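Local coordinates for protein xylulose kinase (PDB 3I8B) that probably catalyses the ATP-dependent phosphorylation of D-xylulose to D-xylulose 5-phosphate, as a magnesium-binding member of the FGGY kinase family, at residues A176-V181 against D186-A191; A439-A444 against V452-T457; A103-K108 against Q128-A133; K36-T41 against P45-S50. All blocks are in the same frame, centred on the assembly; numbering follows the deposited sequence.

Following the chain from its N terminus, the four contacts come in series, and none nests in or crosses another. Interaction 4 closes first, bringing the loop after strand 29-36 against the start of helix 46-58. Interaction 3 follows, pairing helices 99-110 and 122-134. Interaction 1 then closes a short loop between helix 167-175 and strand 193-195, beside a bound magnesium ion. These three belong to the N-terminal FGGY region; interactions 1 and 4 approach to about 6 Å between nearest atoms without touching. Interaction 2, in the C-terminal FGGY region, packs helix 438-448 on strand 452-455, its centre about 46 Å from that of interaction 1.

Interaction 1. Residues A176-V181 against D186-A191; sequences AGYGPV and DAHLEA. With MG (magnesium ion), chain B.
Val181 and Ala187 bring two bends of the loop between helix 167-175 and strand 193-195 together, their CA atoms 5.8 Å apart. Each bend has its own motif. Gly177, at a positive phi, ends the helix in a Schellman motif, whereas Asp186 forms an Asx turn: its OD1 takes the backbone N-H of His188 at 2.8 Å, met from above the carboxylate plane.

Tyr178 carries much of the contact. With CG anti to its carbonyl carbon (chi1 -63°), the ring reaches across to two residues of the second bend. CE1 lies 3.6 Å from His188 CB, and CE2, across the ring from it, packs at 3.5 Å against Ala191 CB. The Tyr178 and His188 side chains cross at about a right angle, but their ring planes are inclined by only 42°. Trp173 of the preceding helix also meets the Tyr178 ring and donates from NE1 to the His188 carbonyl, so the helix supports both partners.

Farther along, Val181 lays both methyls along the backbone of the second bend, CG1 near the carbonyl O of Asp186 and CG2 4.0 Å from Ala187 CB. A water bridges the two bends, donating to Gly179 O at 2.6 Å and also to Ala187 O.

The second bend runs on into a short 3-10 turn that supplies a magnesium ligand. The metal is held by Glu190 O at 2.3 Å, by Leu192 O, by Thr241 OG1 and by a second water, which donates a hydrogen bond to Glu190 OE1 at 3.1 Å.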
loop_
_atom_site.group_PDB
_atom_site.type_symbol
_atom_site.label_atom_id
_atom_site.label_comp_id
_atom_site.label_asym_id
_atom_site.label_seq_id
_atom_site.Cartn_x
_atom_site.Cartn_y
_atom_site.Cartn_z
ATOM N N ALA A 176 -21.592 7.554 5.730
ATOM C CA ALA A 176 -22.943 7.287 5.251
ATOM C C ALA A 176 -23.947 7.318 6.383
ATOM O O ALA A 176 -25.140 7.201 6.152
ATOM C CB ALA A 176 -23.018 5.919 4.516
ATOM N N GLY A 177 -23.465 7.433 7.612
ATOM C CA GLY A 177 -24.348 7.596 8.750
ATOM C C GLY A 177 -24.685 6.318 9.494
ATOM O O GLY A 177 -25.523 6.336 10.392
ATOM N N TYR A 178 -24.039 5.217 9.121
ATOM C CA TYR A 178 -24.258 3.926 9.773
ATOM C C TYR A 178 -23.370 3.769 11.000
ATOM O O TYR A 178 -22.489 4.593 11.238
ATOM C CB TYR A 178 -24.036 2.767 8.788
ATOM C CG TYR A 178 -25.038 2.810 7.661
ATOM C CD1 TYR A 178 -26.380 2.550 7.908
ATOM C CD2 TYR A 178 -24.656 3.148 6.370
ATOM C CE1 TYR A 178 -27.318 2.606 6.902
ATOM C CE2 TYR A 178 -25.596 3.209 5.345
ATOM C CZ TYR A 178 -26.921 2.937 5.627
ATOM O OH TYR A 178 -27.866 2.984 4.648
ATOM N N GLY A 179 -23.629 2.721 11.780
ATOM C CA GLY A 179 -22.920 2.501 13.029
ATOM C C GLY A 179 -23.686 1.606 13.988
ATOM O O GLY A 179 -24.749 1.078 13.639
ATOM N N PRO A 180 -23.155 1.430 15.209
ATOM C CA PRO A 180 -23.742 0.513 16.196
ATOM C C PRO A 180 -25.219 0.755 16.434
ATOM O O PRO A 180 -25.653 1.902 16.544
ATOM C CB PRO A 180 -22.944 0.818 17.462
ATOM C CG PRO A 180 -21.620 1.260 16.959
ATOM C CD PRO A 180 -21.890 2.020 15.691
ATOM N N VAL A 181 -25.996 -0.319 16.486
ATOM C CA VAL A 181 -27.417 -0.198 16.786
ATOM C C VAL A 181 -27.764 -1.027 18.012
ATOM O O VAL A 181 -26.941 -1.803 18.492
ATOM C CB VAL A 181 -28.295 -0.623 15.599
ATOM C CG1 VAL A 181 -28.024 0.279 14.393
ATOM C CG2 VAL A 181 -28.051 -2.078 15.255
ATOM N N ASP A 186 -31.728 -3.208 12.864
ATOM C CA ASP A 186 -30.973 -3.484 11.648
ATOM C C ASP A 186 -29.678 -2.676 11.657
ATOM O O ASP A 186 -29.712 -1.443 11.700
ATOM C CB ASP A 186 -31.814 -3.149 10.408
ATOM C CG ASP A 186 -31.145 -3.578 9.108
ATOM O OD1 ASP A 186 -30.015 -4.120 9.141
ATOM O OD2 ASP A 186 -31.751 -3.371 8.043
ATOM N N ALA A 187 -28.541 -3.371 11.629
ATOM C CA ALA A 187 -27.228 -2.723 11.581
ATOM C C ALA A 187 -26.844 -2.241 10.163
ATOM O O ALA A 187 -25.910 -1.458 10.000
ATOM C CB ALA A 187 -26.141 -3.664 12.132
ATOM N N HIS A 188 -27.556 -2.717 9.148
ATOM C CA HIS A 188 -27.204 -2.400 7.761
ATOM C C HIS A 188 -25.737 -2.702 7.432
ATOM O O HIS A 188 -25.073 -1.901 6.770
ATOM C CB HIS A 188 -27.504 -0.933 7.445
ATOM C CG HIS A 188 -28.964 -0.611 7.431
ATOM N ND1 HIS A 188 -29.600 0.015 8.481
ATOM C CD2 HIS A 188 -29.924 -0.864 6.507
ATOM C CE1 HIS A 188 -30.883 0.156 8.197
ATOM N NE2 HIS A 188 -31.105 -0.368 7.003
ATOM N N LEU A 189 -25.224 -3.841 7.894
ATOM C CA LEU A 189 -23.855 -4.228 7.555
ATOM C C LEU A 189 -23.684 -4.373 6.039
ATOM O O LEU A 189 -22.606 -4.112 5.497
ATOM C CB LEU A 189 -23.445 -5.522 8.271
ATOM C CG LEU A 189 -23.323 -5.414 9.793
ATOM C CD1 LEU A 189 -23.126 -6.791 10.433
ATOM C CD2 LEU A 189 -22.191 -4.440 10.186
ATOM N N GLU A 190 -24.759 -4.762 5.354
ATOM C CA GLU A 190 -24.709 -4.890 3.898
ATOM C C GLU A 190 -24.511 -3.574 3.177
ATOM O O GLU A 190 -24.277 -3.581 1.989
ATOM C CB GLU A 190 -25.946 -5.595 3.338
ATOM C CG GLU A 190 -25.994 -7.083 3.663
ATOM C CD GLU A 190 -25.089 -7.941 2.766
ATOM O OE1 GLU A 190 -24.329 -7.373 1.932
ATOM O OE2 GLU A 190 -25.152 -9.193 2.905
ATOM N N ALA A 191 -24.630 -2.443 3.869
ATOM C CA ALA A 191 -24.330 -1.165 3.227
ATOM C C ALA A 191 -22.822 -0.988 3.024
ATOM O O ALA A 191 -22.396 -0.075 2.319
ATOM C CB ALA A 191 -24.899 0.012 4.041
HETATM MG MG MG B . -22.637 -4.113 0.507
HETATM O O HOH W 1 -26.018 0.918 11.364
HETATM O O HOH W 2 -21.666 -5.757 1.818
#

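Interaction 2. Residues A439-A444 against V452-T457; sequences AIRTLA and VTRPAT
The guanidinium of Arg441 lies flat on that of Arg454, with centres 3.5 Å apart and planes within 8° of each other. Arg454 NH1 sits over the middle of the Arg441 group, 3.3 Å from CZ, while Arg441 NH1 lies over the other guanidinium nearer its rim. The two side chains cross at about a right angle. Arg441 sends CG out anti to its backbone N (chi1 -175°), and a bend at chi3 in each arginine turns the flat ends face to face.

Two positive charges are thus held in close contact, and their outside partners make this understandable. Arg454 NE forms a salt bridge with Glu490 OE2, and the Arg441 side chain also touches Glu490, so the carboxylate probably offsets part of the like charge. Arg441 NH2 donates to the carbonyl O of Ala435. With an alanine in place of Arg441, the Arg454 guanidinium would probably lose the flat group on its face, though still held by Glu490, and the Ala435 carbonyl would lose this donor.

Deeper in, the contact becomes apolar: Ala444 CB meets Val452 CG2 at 3.8 Å. Leu408 of helix 396-420 flanks Ala444, and Leu430 of the neighbouring parallel strand flanks Val452.

This is the packing of a beta-alpha-beta crossover, in which helix 438-448 links parallel strands 427-431 and 452-455 in the C-terminal sheet of an actin-like ATPase fold.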
loop_
_atom_site.group_PDB
_atom_site.type_symbol
_atom_site.label_atom_id
_atom_site.label_comp_id
_atom_site.label_asym_id
_atom_site.label_seq_id
_atom_site.Cartn_x
_atom_site.Cartn_y
_atom_site.Cartn_z
ATOM N N ALA A 439 22.521 13.136 -3.361
ATOM C CA ALA A 439 23.254 11.992 -3.887
ATOM C C ALA A 439 22.321 10.984 -4.550
ATOM O O ALA A 439 22.610 10.470 -5.636
ATOM C CB ALA A 439 24.073 11.321 -2.782
ATOM N N ILE A 440 21.203 10.690 -3.895
ATOM C CA ILE A 440 20.223 9.790 -4.490
ATOM C C ILE A 440 19.687 10.453 -5.759
ATOM O O ILE A 440 19.741 9.890 -6.854
ATOM C CB ILE A 440 19.100 9.452 -3.491
ATOM C CG1 ILE A 440 19.650 8.524 -2.399
ATOM C CG2 ILE A 440 17.914 8.820 -4.203
ATOM C CD1 ILE A 440 18.739 8.345 -1.184
ATOM N N ARG A 441 19.215 11.678 -5.587
ATOM C CA ARG A 441 18.720 12.505 -6.671
ATOM C C ARG A 441 19.707 12.581 -7.844
ATOM O O ARG A 441 19.301 12.540 -9.004
ATOM C CB ARG A 441 18.417 13.906 -6.119
ATOM C CG ARG A 441 17.781 14.865 -7.088
ATOM C CD ARG A 441 17.585 16.247 -6.465
ATOM N NE ARG A 441 16.717 16.221 -5.286
ATOM C CZ ARG A 441 16.134 17.301 -4.762
ATOM N NH1 ARG A 441 16.312 18.498 -5.313
ATOM N NH2 ARG A 441 15.363 17.187 -3.690
ATOM N N THR A 442 21.000 12.676 -7.551
ATOM C CA THR A 442 22.000 12.832 -8.611
ATOM C C THR A 442 22.326 11.537 -9.348
ATOM O O THR A 442 22.510 11.528 -10.569
ATOM C CB THR A 442 23.321 13.402 -8.075
ATOM O OG1 THR A 442 23.107 14.734 -7.590
ATOM C CG2 THR A 442 24.363 13.435 -9.183
ATOM N N LEU A 443 22.413 10.445 -8.603
ATOM C CA LEU A 443 22.830 9.183 -9.188
ATOM C C LEU A 443 21.671 8.329 -9.718
ATOM O O LEU A 443 21.905 7.372 -10.453
ATOM C CB LEU A 443 23.703 8.397 -8.199
ATOM C CG LEU A 443 25.087 9.033 -7.991
ATOM C CD1 LEU A 443 25.875 8.320 -6.912
ATOM C CD2 LEU A 443 25.867 9.075 -9.302
ATOM N N ALA A 444 20.436 8.691 -9.372
ATOM C CA ALA A 444 19.268 7.883 -9.761
ATOM C C ALA A 444 19.142 7.585 -11.267
ATOM O O ALA A 444 19.002 6.424 -11.658
ATOM C CB ALA A 444 17.983 8.493 -9.228
ATOM N N VAL A 452 14.373 10.452 -14.104
ATOM C CA VAL A 452 13.663 10.301 -12.849
ATOM C C VAL A 452 12.937 11.591 -12.543
ATOM O O VAL A 452 13.562 12.617 -12.244
ATOM C CB VAL A 452 14.611 9.958 -11.682
ATOM C CG1 VAL A 452 13.815 9.740 -10.392
ATOM C CG2 VAL A 452 15.414 8.725 -12.020
ATOM N N THR A 453 11.611 11.537 -12.648
ATOM C CA THR A 453 10.765 12.675 -12.347
ATOM C C THR A 453 10.542 12.835 -10.845
ATOM O O THR A 453 10.269 11.860 -10.133
ATOM C CB THR A 453 9.399 12.546 -13.062
ATOM O OG1 THR A 453 9.592 12.638 -14.479
ATOM C CG2 THR A 453 8.450 13.630 -12.602
ATOM N N ARG A 454 10.659 14.072 -10.367
ATOM C CA ARG A 454 10.398 14.379 -8.962
ATOM C C ARG A 454 9.154 15.253 -8.823
ATOM O O ARG A 454 9.228 16.478 -8.968
ATOM C CB ARG A 454 11.600 15.072 -8.311
ATOM C CG ARG A 454 12.764 14.148 -8.005
ATOM C CD ARG A 454 13.841 14.865 -7.221
ATOM N NE ARG A 454 14.358 16.009 -7.959
ATOM C CZ ARG A 454 14.111 17.276 -7.638
ATOM N NH1 ARG A 454 13.367 17.564 -6.576
ATOM N NH2 ARG A 454 14.617 18.258 -8.376
ATOM N N PRO A 455 8.004 14.621 -8.540
ATOM C CA PRO A 455 6.762 15.365 -8.306
ATOM C C PRO A 455 6.905 16.224 -7.064
ATOM O O PRO A 455 7.523 15.778 -6.107
ATOM C CB PRO A 455 5.728 14.256 -8.051
ATOM C CG PRO A 455 6.328 13.009 -8.656
ATOM C CD PRO A 455 7.809 13.161 -8.441
ATOM N N ALA A 456 6.353 17.432 -7.071
ATOM C CA ALA A 456 6.397 18.264 -5.879
ATOM C C ALA A 456 5.751 17.533 -4.704
ATOM O O ALA A 456 4.736 16.851 -4.861
ATOM C CB ALA A 456 5.710 19.594 -6.127
ATOM N N THR A 457 6.355 17.659 -3.531
ATOM C CA THR A 457 5.812 17.050 -2.325
ATOM C C THR A 457 4.393 17.590 -2.078
ATOM O O THR A 457 4.147 18.796 -2.196
ATOM C CB THR A 457 6.731 17.304 -1.108
ATOM O OG1 THR A 457 6.096 16.838 0.088
ATOM C CG2 THR A 457 7.025 18.780 -0.960
#

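Interaction 3. Residues A103-K108 against Q128-A133; sequences AALIEK and QRWVKA
Trp130 points its indole edge at helix 99-110, with Leu105 O in the ring plane. NE1 donates to Leu105 O at 2.9 Å, with the acceptor only 3° out of the plane of the indole and an N-H...O angle of 165°. Seen from the carbonyl, the approach is different: the donor stands well above the carbonyl plane, 70° out of it.

The Trp130 torsion that sets CG anti to the carbonyl carbon carries the indole across the gap between the helices. Along the indole edge, apolar atoms flank the bond. The Leu105 side chain crosses that of Trp130 at about a right angle and lays CB on CZ2 at 3.7 Å, with CD2 equally near the same atom. Toward the pyrrole end, Ile106 CA lies 3.7 Å from Trp130 NE1, and Ile106 CG1 makes a looser contact with Trp130 CD1 at 4.3 Å.

Leu144 of helix 143-153 and Leu216 of helix 214-225 also pack on Trp130, so the indole sits among several helices of the N-terminal region. A phenylalanine here would probably leave the Leu105 carbonyl without this donor and open a gap beside Leu105 CB where the second ring had been.

The one polar atom of a large buried side chain is thereby satisfied by a backbone oxygen, a directional link between two helices that otherwise meet here through hydrocarbon.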
loop_
_atom_site.group_PDB
_atom_site.type_symbol
_atom_site.label_atom_id
_atom_site.label_comp_id
_atom_site.label_asym_id
_atom_site.label_seq_id
_atom_site.Cartn_x
_atom_site.Cartn_y
_atom_site.Cartn_z
ATOM N N ALA A 103 2.936 -17.304 8.485
ATOM C CA ALA A 103 3.773 -18.484 8.253
ATOM C C ALA A 103 2.929 -19.748 8.103
ATOM O O ALA A 103 3.128 -20.537 7.176
ATOM C CB ALA A 103 4.781 -18.654 9.382
ATOM N N ALA A 104 1.988 -19.929 9.025
ATOM C CA ALA A 104 1.121 -21.099 9.021
ATOM C C ALA A 104 0.240 -21.190 7.762
ATOM O O ALA A 104 0.033 -22.279 7.214
ATOM C CB ALA A 104 0.264 -21.115 10.288
ATOM N N LEU A 105 -0.284 -20.051 7.306
ATOM C CA LEU A 105 -1.105 -20.028 6.090
ATOM C C LEU A 105 -0.333 -20.581 4.905
ATOM O O LEU A 105 -0.876 -21.311 4.079
ATOM C CB LEU A 105 -1.569 -18.597 5.770
ATOM C CG LEU A 105 -2.692 -18.054 6.645
ATOM C CD1 LEU A 105 -2.808 -16.539 6.500
ATOM C CD2 LEU A 105 -3.992 -18.739 6.269
ATOM N N ILE A 106 0.934 -20.207 4.815
ATOM C CA ILE A 106 1.788 -20.684 3.739
ATOM C C ILE A 106 1.966 -22.209 3.818
ATOM O O ILE A 106 1.780 -22.916 2.824
ATOM C CB ILE A 106 3.167 -19.973 3.746
ATOM C CG1 ILE A 106 3.016 -18.513 3.302
ATOM C CG2 ILE A 106 4.155 -20.703 2.830
ATOM C CD1 ILE A 106 4.153 -17.631 3.737
ATOM N N GLU A 107 2.305 -22.705 5.005
ATOM C CA GLU A 107 2.480 -24.146 5.209
ATOM C C GLU A 107 1.169 -24.893 4.925
ATOM O O GLU A 107 1.166 -25.969 4.321
ATOM C CB GLU A 107 2.968 -24.431 6.626
ATOM C CG GLU A 107 4.424 -24.016 6.886
ATOM C CD GLU A 107 4.948 -24.439 8.266
ATOM O OE1 GLU A 107 4.161 -24.908 9.118
ATOM O OE2 GLU A 107 6.159 -24.292 8.509
ATOM N N LYS A 108 0.054 -24.303 5.340
ATOM C CA LYS A 108 -1.254 -24.945 5.162
ATOM C C LYS A 108 -1.645 -25.125 3.694
ATOM O O LYS A 108 -2.115 -26.205 3.296
ATOM C CB LYS A 108 -2.344 -24.183 5.913
ATOM C CG LYS A 108 -3.716 -24.839 5.848
ATOM C CD LYS A 108 -3.787 -26.073 6.747
ATOM C CE LYS A 108 -5.197 -26.673 6.709
ATOM N NZ LYS A 108 -5.310 -27.878 7.574
ATOM N N GLN A 128 3.665 -20.055 -3.788
ATOM C CA GLN A 128 3.205 -20.002 -5.170
ATOM C C GLN A 128 1.691 -20.142 -5.287
ATOM O O GLN A 128 1.059 -19.489 -6.127
ATOM C CB GLN A 128 3.899 -21.091 -5.992
ATOM C CG GLN A 128 3.221 -21.407 -7.309
ATOM C CD GLN A 128 4.040 -22.357 -8.157
ATOM O OE1 GLN A 128 5.261 -22.205 -8.274
ATOM N NE2 GLN A 128 3.379 -23.349 -8.745
ATOM N N ARG A 129 1.109 -21.002 -4.456
ATOM C CA ARG A 129 -0.339 -21.213 -4.475
ATOM C C ARG A 129 -1.109 -19.982 -3.974
ATOM O O ARG A 129 -2.219 -19.693 -4.452
ATOM C CB ARG A 129 -0.711 -22.456 -3.663
ATOM C CG ARG A 129 -0.461 -23.778 -4.407
ATOM C CD ARG A 129 -0.507 -24.985 -3.445
ATOM N NE ARG A 129 -0.340 -26.249 -4.163
ATOM C CZ ARG A 129 -0.152 -27.430 -3.582
ATOM N NH1 ARG A 129 -0.109 -27.526 -2.258
ATOM N NH2 ARG A 129 -0.012 -28.520 -4.329
ATOM N N TRP A 130 -0.530 -19.267 -3.015
ATOM C CA TRP A 130 -1.124 -18.016 -2.537
ATOM C C TRP A 130 -1.090 -16.947 -3.622
ATOM O O TRP A 130 -2.094 -16.273 -3.886
ATOM C CB TRP A 130 -0.427 -17.510 -1.261
ATOM C CG TRP A 130 -0.947 -18.163 -0.027
ATOM C CD1 TRP A 130 -0.328 -19.142 0.723
ATOM C CD2 TRP A 130 -2.209 -17.911 0.604
ATOM N NE1 TRP A 130 -1.137 -19.500 1.780
ATOM C CE2 TRP A 130 -2.295 -18.765 1.725
ATOM C CE3 TRP A 130 -3.269 -17.038 0.334
ATOM C CZ2 TRP A 130 -3.404 -18.773 2.572
ATOM C CZ3 TRP A 130 -4.377 -17.052 1.175
ATOM C CH2 TRP A 130 -4.434 -17.915 2.280
ATOM N N VAL A 131 0.068 -16.784 -4.245
ATOM C CA VAL A 131 0.213 -15.811 -5.322
ATOM C C VAL A 131 -0.814 -16.057 -6.449
ATOM O O VAL A 131 -1.511 -15.127 -6.883
ATOM C CB VAL A 131 1.670 -15.784 -5.840
ATOM C CG1 VAL A 131 1.810 -14.946 -7.124
ATOM C CG2 VAL A 131 2.578 -15.244 -4.752
ATOM N N LYS A 132 -0.927 -17.311 -6.896
ATOM C CA LYS A 132 -1.899 -17.673 -7.928
ATOM C C LYS A 132 -3.359 -17.509 -7.468
ATOM O O LYS A 132 -4.217 -17.127 -8.258
ATOM C CB LYS A 132 -1.642 -19.091 -8.470
ATOM C CG LYS A 132 -0.326 -19.233 -9.244
ATOM C CD LYS A 132 -0.094 -20.667 -9.763
ATOM C CE LYS A 132 -0.227 -21.688 -8.626
ATOM N NZ LYS A 132 0.553 -22.994 -8.755
ATOM N N ALA A 133 -3.630 -17.782 -6.192
ATOM C CA ALA A 133 -4.986 -17.684 -5.648
ATOM C C ALA A 133 -5.502 -16.238 -5.536
ATOM O O ALA A 133 -6.631 -15.941 -5.941
ATOM C CB ALA A 133 -5.059 -18.383 -4.275
#

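Interaction 4. Residues K36-T41 against P45-S50; sequences KHPNGT and PSYWWS
Similar first torsions, chi1 -68° at His37 and -59° at Trp48, set each ring anti to its own carbonyl carbon and let the two meet. Trp48 comes in by its edge: CD1 stands over the centre of the imidazole, 3.5 Å from His37 CE1. The planes are 51° apart in this edge-to-face pair, and the centroids of the imidazole and the five-membered indole ring are separated by 4.5 Å.

Pro38 and Tyr47 form a second, more exposed pairing. The proline CG sits over one face of the phenol ring, 3.6 Å from the Tyr47 ring centroid, in a CH-pi contact; Pro38 CD meanwhile rests on Tyr47 CB at 3.6 Å. Consecutive residues of the loop thus pack on consecutive residues of the helix.

Polar links at both nitrogens hold the imidazole. ND1 is hydrogen-bonded to the carbonyl O of Thr14, and at the edge a water lies 2.8 Å from His37 NE2 while donating to Trp48 O at 3.0 Å. With both nitrogens engaged and Trp48 over one face, the ring has little freedom to rotate.

The contact fastens the loop after strand 29-36, an edge strand of the N-terminal sheet, to the first turn of helix 46-58. In this actin-like FGGY domain it lies near residues predicted to matter for catalysis: the His37 side chain is about 8 Å from that of Asp11, probably important for activity, and the Trp48 side chain about 10 Å from that of His75, a probable substrate-binding residue.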
loop_
_atom_site.group_PDB
_atom_site.type_symbol
_atom_site.label_atom_id
_atom_site.label_comp_id
_atom_site.label_asym_id
_atom_site.label_seq_id
_atom_site.Cartn_x
_atom_site.Cartn_y
_atom_site.Cartn_z
ATOM N N LYS A 36 -4.924 14.067 14.598
ATOM C CA LYS A 36 -4.023 12.962 14.925
ATOM C C LYS A 36 -4.742 11.702 15.362
ATOM O O LYS A 36 -5.772 11.766 16.029
ATOM C CB LYS A 36 -3.069 13.370 16.058
ATOM C CG LYS A 36 -2.073 14.445 15.699
ATOM C CD LYS A 36 -0.886 13.866 14.946
ATOM C CE LYS A 36 0.300 14.823 14.987
ATOM N NZ LYS A 36 1.541 14.167 14.495
ATOM N N HIS A 37 -4.171 10.556 14.999
ATOM C CA HIS A 37 -4.555 9.265 15.565
ATOM C C HIS A 37 -3.591 8.911 16.693
ATOM O O HIS A 37 -2.443 9.346 16.678
ATOM C CB HIS A 37 -4.484 8.161 14.499
ATOM C CG HIS A 37 -5.514 8.283 13.424
ATOM N ND1 HIS A 37 -5.359 7.724 12.172
ATOM C CD2 HIS A 37 -6.720 8.910 13.405
ATOM C CE1 HIS A 37 -6.421 7.996 11.435
ATOM N NE2 HIS A 37 -7.265 8.709 12.167
ATOM N N PRO A 38 -4.050 8.108 17.668
ATOM C CA PRO A 38 -3.140 7.578 18.696
ATOM C C PRO A 38 -2.029 6.738 18.065
ATOM O O PRO A 38 -2.212 6.180 16.985
ATOM C CB PRO A 38 -4.046 6.671 19.545
ATOM C CG PRO A 38 -5.467 7.091 19.202
ATOM C CD PRO A 38 -5.422 7.580 17.797
ATOM N N ASN A 39 -0.874 6.663 18.716
ATOM C CA ASN A 39 0.180 5.772 18.250
ATOM C C ASN A 39 -0.197 4.318 18.532
ATOM O O ASN A 39 -1.072 4.038 19.361
ATOM C CB ASN A 39 1.508 6.111 18.932
ATOM C CG ASN A 39 1.858 7.580 18.820
ATOM O OD1 ASN A 39 2.118 8.245 19.827
ATOM N ND2 ASN A 39 1.858 8.100 17.592
ATOM N N GLY A 40 0.468 3.390 17.858
ATOM C CA GLY A 40 0.167 1.986 18.058
ATOM C C GLY A 40 -0.076 1.244 16.761
ATOM O O GLY A 40 -0.512 1.827 15.755
ATOM N N THR A 41 0.199 -0.059 16.791
ATOM C CA THR A 41 0.045 -0.926 15.629
ATOM C C THR A 41 -1.308 -1.631 15.688
ATOM O O THR A 41 -1.658 -2.426 14.809
ATOM C CB THR A 41 1.167 -1.974 15.585
ATOM O OG1 THR A 41 1.127 -2.765 16.783
ATOM C CG2 THR A 41 2.512 -1.280 15.484
ATOM N N PRO A 45 -11.052 1.900 16.374
ATOM C CA PRO A 45 -11.506 2.745 15.257
ATOM C C PRO A 45 -12.289 3.988 15.698
ATOM O O PRO A 45 -12.378 4.949 14.922
ATOM C CB PRO A 45 -12.399 1.799 14.452
ATOM C CG PRO A 45 -11.788 0.435 14.710
ATOM C CD PRO A 45 -11.398 0.480 16.163
ATOM N N SER A 46 -12.852 3.968 16.905
ATOM C CA SER A 46 -13.463 5.173 17.485
ATOM C C SER A 46 -12.549 6.387 17.326
ATOM O O SER A 46 -13.021 7.491 17.117
ATOM C CB SER A 46 -13.776 4.992 18.976
ATOM O OG SER A 46 -14.933 4.196 19.155
ATOM N N TYR A 47 -11.245 6.187 17.461
ATOM C CA TYR A 47 -10.310 7.292 17.257
ATOM C C TYR A 47 -10.240 7.764 15.809
ATOM O O TYR A 47 -9.963 8.931 15.570
ATOM C CB TYR A 47 -8.912 6.931 17.745
ATOM C CG TYR A 47 -8.829 6.825 19.240
ATOM C CD1 TYR A 47 -8.819 7.968 20.036
ATOM C CD2 TYR A 47 -8.765 5.586 19.862
ATOM C CE1 TYR A 47 -8.741 7.879 21.416
ATOM C CE2 TYR A 47 -8.690 5.487 21.250
ATOM C CZ TYR A 47 -8.675 6.637 22.016
ATOM O OH TYR A 47 -8.601 6.548 23.386
ATOM N N TRP A 48 -10.472 6.863 14.853
ATOM C CA TRP A 48 -10.483 7.259 13.447
ATOM C C TRP A 48 -11.722 8.083 13.142
ATOM O O TRP A 48 -11.669 9.021 12.341
ATOM C CB TRP A 48 -10.474 6.060 12.501
ATOM C CG TRP A 48 -9.322 5.140 12.637
ATOM C CD1 TRP A 48 -8.063 5.437 13.091
ATOM C CD2 TRP A 48 -9.304 3.766 12.261
ATOM N NE1 TRP A 48 -7.269 4.312 13.038
ATOM C CE2 TRP A 48 -8.010 3.270 12.537
ATOM C CE3 TRP A 48 -10.264 2.896 11.728
ATOM C CZ2 TRP A 48 -7.649 1.945 12.294
ATOM C CZ3 TRP A 48 -9.903 1.577 11.491
ATOM C CH2 TRP A 48 -8.610 1.113 11.776
ATOM N N TRP A 49 -12.846 7.721 13.751
ATOM C CA TRP A 49 -14.045 8.515 13.552
ATOM C C TRP A 49 -13.865 9.922 14.142
ATOM O O TRP A 49 -14.200 10.925 13.503
ATOM C CB TRP A 49 -15.280 7.861 14.154
ATOM C CG TRP A 49 -16.457 8.758 13.998
ATOM C CD1 TRP A 49 -17.132 9.422 14.987
ATOM C CD2 TRP A 49 -17.054 9.173 12.758
ATOM N NE1 TRP A 49 -18.131 10.192 14.439
ATOM C CE2 TRP A 49 -18.105 10.057 13.077
ATOM C CE3 TRP A 49 -16.810 8.865 11.413
ATOM C CZ2 TRP A 49 -18.917 10.631 12.096
ATOM C CZ3 TRP A 49 -17.623 9.439 10.435
ATOM C CH2 TRP A 49 -18.658 10.307 10.784
ATOM N N SER A 50 -13.341 9.987 15.363
ATOM C CA SER A 50 -13.138 11.274 16.034
ATOM C C SER A 50 -12.155 12.163 15.274
ATOM O O SER A 50 -12.377 13.369 15.138
ATOM C CB SER A 50 -12.671 11.071 17.475
ATOM O OG SER A 50 -13.706 10.527 18.275
HETATM O O HOH W 3 -7.628 10.375 17.699
HETATM O O HOH W 4 -9.456 8.930 10.392
#